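Side-chain contact in osmotically inducible lipoprotein OsmE (Pseudomonas aeruginosa PAO1, PDB 4DM5), which is of unknown function but, as a lipoprotein with a BamE-like domain, probably acts at the bacterial cell envelope: residues Y56-D61 / Q65-S70. Numbering follows the deposited sequence.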
loop_
_atom_site.group_PDB
_atom_site.type_symbol
_atom_site.label_atom_id
_atom_site.label_comp_id
_atom_site.label_asym_id
_atom_site.label_seq_id
_atom_site.Cartn_x
_atom_site.Cartn_y
_atom_site.Cartn_z
ATOM N N TYR A 56 -2.185 -1.623 -5.081
ATOM C CA TYR A 56 -1.827 -0.875 -6.322
ATOM C C TYR A 56 -0.879 -1.667 -7.155
ATOM O O TYR A 56 -0.257 -2.682 -6.650
ATOM C CB TYR A 56 -1.101 0.427 -5.968
ATOM C CG TYR A 56 -1.846 1.288 -4.943
ATOM C CD1 TYR A 56 -2.691 2.283 -5.413
ATOM C CD2 TYR A 56 -1.692 1.118 -3.601
ATOM C CE1 TYR A 56 -3.374 3.113 -4.515
ATOM C CE2 TYR A 56 -2.360 1.919 -2.628
ATOM C CZ TYR A 56 -3.192 2.952 -3.132
ATOM O OH TYR A 56 -3.834 3.795 -2.287
ATOM N N ILE A 57 -0.806 -1.285 -8.430
ATOM C CA ILE A 57 0.296 -1.799 -9.236
ATOM C C ILE A 57 1.055 -0.532 -9.645
ATOM O O ILE A 57 0.539 0.339 -10.351
ATOM C CB ILE A 57 -0.242 -2.517 -10.507
ATOM C CG1 ILE A 57 -1.062 -3.740 -10.095
ATOM C CG2 ILE A 57 0.968 -2.783 -11.427
ATOM C CD1 ILE A 57 -0.309 -4.895 -9.474
ATOM N N LEU A 58 2.318 -0.460 -9.252
ATOM C CA LEU A 58 3.159 0.660 -9.712
ATOM C C LEU A 58 3.648 0.326 -11.097
ATOM O O LEU A 58 3.950 -0.897 -11.381
ATOM C CB LEU A 58 4.356 0.791 -8.782
ATOM C CG LEU A 58 4.110 0.992 -7.274
ATOM C CD1 LEU A 58 5.431 0.984 -6.524
ATOM C CD2 LEU A 58 3.232 2.205 -7.023
ATOM N N ASN A 59 3.700 1.342 -11.950
ATOM C CA ASN A 59 4.131 1.102 -13.336
ATOM C C ASN A 59 5.137 2.195 -13.655
ATOM O O ASN A 59 4.779 3.395 -13.787
ATOM C CB ASN A 59 2.893 1.179 -14.249
ATOM C CG ASN A 59 3.167 0.694 -15.643
ATOM O OD1 ASN A 59 4.263 0.258 -15.980
ATOM N ND2 ASN A 59 2.135 0.731 -16.458
ATOM N N LYS A 60 6.392 1.810 -13.823
ATOM C CA LYS A 60 7.417 2.807 -14.034
ATOM C C LYS A 60 8.455 2.180 -14.937
ATOM O O LYS A 60 8.998 1.111 -14.630
ATOM C CB LYS A 60 8.089 3.213 -12.708
ATOM C CG LYS A 60 9.187 4.275 -12.902
ATOM C CD LYS A 60 8.686 5.583 -13.491
ATOM C CE LYS A 60 9.816 6.602 -13.413
ATOM N NZ LYS A 60 9.319 7.854 -14.022
ATOM N N ASP A 61 8.707 2.851 -16.075
ATOM C CA ASP A 61 9.857 2.441 -16.930
ATOM C C ASP A 61 9.701 0.969 -17.391
ATOM O O ASP A 61 10.770 0.236 -17.472
ATOM C CB ASP A 61 11.161 2.607 -16.204
ATOM C CG ASP A 61 11.525 4.131 -15.934
ATOM O OD1 ASP A 61 10.860 4.980 -16.586
ATOM O OD2 ASP A 61 12.454 4.351 -15.170
ATOM N N GLN A 65 5.008 -3.396 -10.429
ATOM C CA GLN A 65 5.352 -3.840 -9.128
ATOM C C GLN A 65 4.142 -3.617 -8.197
ATOM O O GLN A 65 3.675 -2.492 -8.001
ATOM C CB GLN A 65 6.438 -2.939 -8.641
ATOM C CG GLN A 65 6.918 -3.177 -7.237
ATOM C CD GLN A 65 7.247 -4.583 -6.939
ATOM O OE1 GLN A 65 8.130 -5.168 -7.727
ATOM N NE2 GLN A 65 6.563 -5.226 -6.003
ATOM N N PRO A 66 3.658 -4.674 -7.569
ATOM C CA PRO A 66 2.589 -4.522 -6.575
ATOM C C PRO A 66 3.067 -3.643 -5.414
ATOM O O PRO A 66 4.226 -3.649 -4.988
ATOM C CB PRO A 66 2.344 -5.938 -6.099
ATOM C CG PRO A 66 2.635 -6.743 -7.364
ATOM C CD PRO A 66 3.921 -6.106 -7.810
ATOM N N PHE A 67 2.101 -2.913 -4.828
ATOM C CA PHE A 67 2.368 -2.088 -3.689
ATOM C C PHE A 67 1.084 -2.035 -2.872
ATOM O O PHE A 67 -0.018 -2.077 -3.442
ATOM C CB PHE A 67 2.747 -0.668 -4.137
ATOM C CG PHE A 67 3.382 0.134 -3.045
ATOM C CD1 PHE A 67 4.729 0.011 -2.697
ATOM C CD2 PHE A 67 2.636 1.153 -2.441
ATOM C CE1 PHE A 67 5.262 0.813 -1.721
ATOM C CE2 PHE A 67 3.199 1.932 -1.431
ATOM C CZ PHE A 67 4.557 1.772 -1.052
ATOM N N TYR A 68 1.207 -1.818 -1.597
ATOM C CA TYR A 68 0.001 -1.650 -0.707
ATOM C C TYR A 68 0.230 -0.466 0.210
ATOM O O TYR A 68 1.366 -0.106 0.563
ATOM C CB TYR A 68 -0.322 -2.909 0.091
ATOM C CG TYR A 68 0.445 -3.060 1.342
ATOM C CD1 TYR A 68 0.094 -2.470 2.555
ATOM C CD2 TYR A 68 1.679 -3.807 1.331
ATOM C CE1 TYR A 68 0.830 -2.506 3.703
ATOM C CE2 TYR A 68 2.422 -3.936 2.525
ATOM C CZ TYR A 68 2.039 -3.238 3.694
ATOM O OH TYR A 68 2.757 -3.355 4.860
ATOM N N VAL A 69 -0.896 0.082 0.668
ATOM C CA VAL A 69 -0.884 0.917 1.866
ATOM C C VAL A 69 -1.969 0.425 2.842
ATOM O O VAL A 69 -3.094 0.137 2.366
ATOM C CB VAL A 69 -1.248 2.397 1.467
ATOM C CG1 VAL A 69 -1.268 3.294 2.715
ATOM C CG2 VAL A 69 -0.215 2.947 0.477
ATOM N N SER A 70 -1.553 0.190 4.076
ATOM C CA SER A 70 -2.547 -0.281 5.064
ATOM C C SER A 70 -2.834 0.800 6.062
ATOM O O SER A 70 -2.011 1.699 6.341
ATOM C CB SER A 70 -2.035 -1.546 5.755
ATOM O OG SER A 70 -0.854 -1.307 6.544
#
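The ring of Y56 turns its edge to strand 65-70: F67 O and Y68 CA lie near its plane, CD2 standing 3.6 Å from F67 O. V69 CG2 reaches the same ring obliquely, 3.9 Å from CE2. The F67 ring in turn has Y56 CD2 at its edge, while L58 CD1 approaches it at a slant; outside the pair, F82 meets it edge-to-face. With CG anti to the backbone N (chi1 -165°), the end of the F67 side chain leads away from strand 56-60, while CB meets L58 CG at 3.8 Å and the near side of the ring, CG and CD1, still packs on L58 CD1. The two segments belong to the hairpin of strands 52-60 and 63-71, the central pair of the four-stranded antiparallel sheet in this BamE-family domain. Y56, L58, Q65 and F67 share one sheet face, where L20 of helix 19-22 touches Y56, L58 and F67. Two reciprocal backbone pairs hold the register: Y56 N to F67 O (2.8 Å), with F67 N to Y56 O in return, and L58 N to Q65 O (2.7 Å), answered by Q65 N to L58 O. Between them I57 and P66 form the non-hydrogen-bonded pair, a site that needs no N-H toward this strand and so admits proline; P66 CA makes a CA-H...O contact with Y56 O (3.4 Å). On the other face I57 CD1 lies alongside P66 CG, 4.1 Å apart. The Q65 side chain folds over toward the next residue of its own strand, NE2 donating 3.0 Å to a lone pair of P66 O, in the carbonyl plane.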